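Local structure of uncharacterized protein (Silicibacter pomeroyi DSS-3, 2RE3) at residues A[62-65]-A[66-70]. The protein is of unknown function but belongs to the DUF1285 family, whose repeated structural motifs form a distinct fold with a possible part in signal transduction. Numbering follows the deposited sequence.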
# COMPACT_ATOMS: atom_id res chain seq x y z
N ALA A 62 -0.13 12.34 -11.55
CA ALA A 62 0.21 11.57 -12.75
C ALA A 62 1.60 10.89 -12.64
O ALA A 62 1.76 9.72 -12.98
CB ALA A 62 0.11 12.45 -14.05
N MSE A 63 2.58 11.62 -12.14
CA MSE A 63 3.94 11.14 -12.10
C MSE A 63 4.08 10.17 -10.95
O MSE A 63 4.80 9.15 -11.03
CB MSE A 63 4.89 12.28 -11.89
CG MSE A 63 6.34 11.85 -11.82
SE MSE A 63 7.42 13.40 -11.59
CE MSE A 63 6.78 14.36 -13.17
N VAL A 64 3.38 10.47 -9.86
CA VAL A 64 3.39 9.55 -8.76
C VAL A 64 2.78 8.20 -9.21
O VAL A 64 3.24 7.15 -8.77
CB VAL A 64 2.68 10.15 -7.52
CG1 VAL A 64 2.47 9.09 -6.49
CG2 VAL A 64 3.49 11.32 -6.94
N ARG A 65 1.78 8.22 -10.08
CA ARG A 65 1.16 6.97 -10.57
C ARG A 65 2.12 6.20 -11.46
O ARG A 65 2.23 4.97 -11.39
CB ARG A 65 -0.08 7.26 -11.37
CG ARG A 65 -1.36 7.32 -10.59
CD ARG A 65 -2.55 7.56 -11.54
NE ARG A 65 -2.87 8.96 -11.45
CZ ARG A 65 -2.97 9.82 -12.45
NH1 ARG A 65 -2.88 9.46 -13.73
NH2 ARG A 65 -3.22 11.07 -12.16
N LEU A 66 2.84 6.95 -12.27
CA LEU A 66 3.80 6.42 -13.21
C LEU A 66 4.93 5.70 -12.48
O LEU A 66 5.21 4.54 -12.76
CB LEU A 66 4.33 7.56 -14.10
CG LEU A 66 5.10 7.21 -15.37
CD1 LEU A 66 4.16 6.49 -16.35
CD2 LEU A 66 5.72 8.47 -16.05
N PHE A 67 5.56 6.37 -11.51
CA PHE A 67 6.65 5.73 -10.78
C PHE A 67 6.10 4.58 -9.94
O PHE A 67 6.80 3.61 -9.71
CB PHE A 67 7.40 6.70 -9.87
CG PHE A 67 8.34 7.60 -10.59
CD1 PHE A 67 9.38 7.09 -11.34
CD2 PHE A 67 8.23 8.98 -10.49
CE1 PHE A 67 10.26 7.92 -11.99
CE2 PHE A 67 9.10 9.81 -11.14
CZ PHE A 67 10.12 9.27 -11.90
N SER A 68 4.88 4.71 -9.45
CA SER A 68 4.30 3.69 -8.58
C SER A 68 4.07 2.42 -9.37
O SER A 68 4.10 1.34 -8.80
CB SER A 68 2.97 4.16 -7.97
OG SER A 68 3.19 5.09 -6.91
N SER A 69 3.82 2.55 -10.68
CA SER A 69 3.64 1.38 -11.53
C SER A 69 4.90 0.47 -11.58
O SER A 69 4.78 -0.70 -11.92
CB SER A 69 3.22 1.77 -12.96
OG SER A 69 4.30 2.30 -13.75
N ILE A 70 6.07 1.01 -11.25
CA ILE A 70 7.30 0.20 -11.34
C ILE A 70 7.92 -0.09 -9.97
O ILE A 70 9.11 -0.39 -9.86
CB ILE A 70 8.33 0.80 -12.34
CG1 ILE A 70 8.69 2.26 -11.97
CG2 ILE A 70 7.78 0.64 -13.77
CD1 ILE A 70 9.99 2.77 -12.61
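Met63 and Phe67, one turn apart on helix 61-68, lie side by side and point the same way. With Met63 CG anti to the backbone N (chi1 179°), that carbon comes 3.5 Å from Phe67 CE2, and the straight run beyond it carries the selenium to the ring's edge. There the selenium of this selenomethionine sits 5.3 Å from the Phe67 centroid and 75° off the normal, a Met-aromatic contact. Leu15 of helix 15-21 touches both side chains, while Trp51 and Leu80 reach the phenylalanine from two strands. On another side of the helix Ser68 folds back: its OG, anti to its own carbonyl carbon, donates to Val64 O at 2.8 Å, which gives the buried hydroxyl a partner inside the helix. The same oxygen takes Ser68 N at 3.0 Å, the two donors arriving from opposite faces of the carbonyl plane. Ser69 OG donates to Leu66 O, three residues back, at 2.6 Å, in the carbonyl plane and on a lone pair. Successive i to i+4 backbone bonds, the straightest from Phe67 N to Met63 O, mark an alpha-helix that packs on helix 15-21 and on strands 51-53 and 77-81 of the mixed sheet in the N-terminal DUF1285 domain.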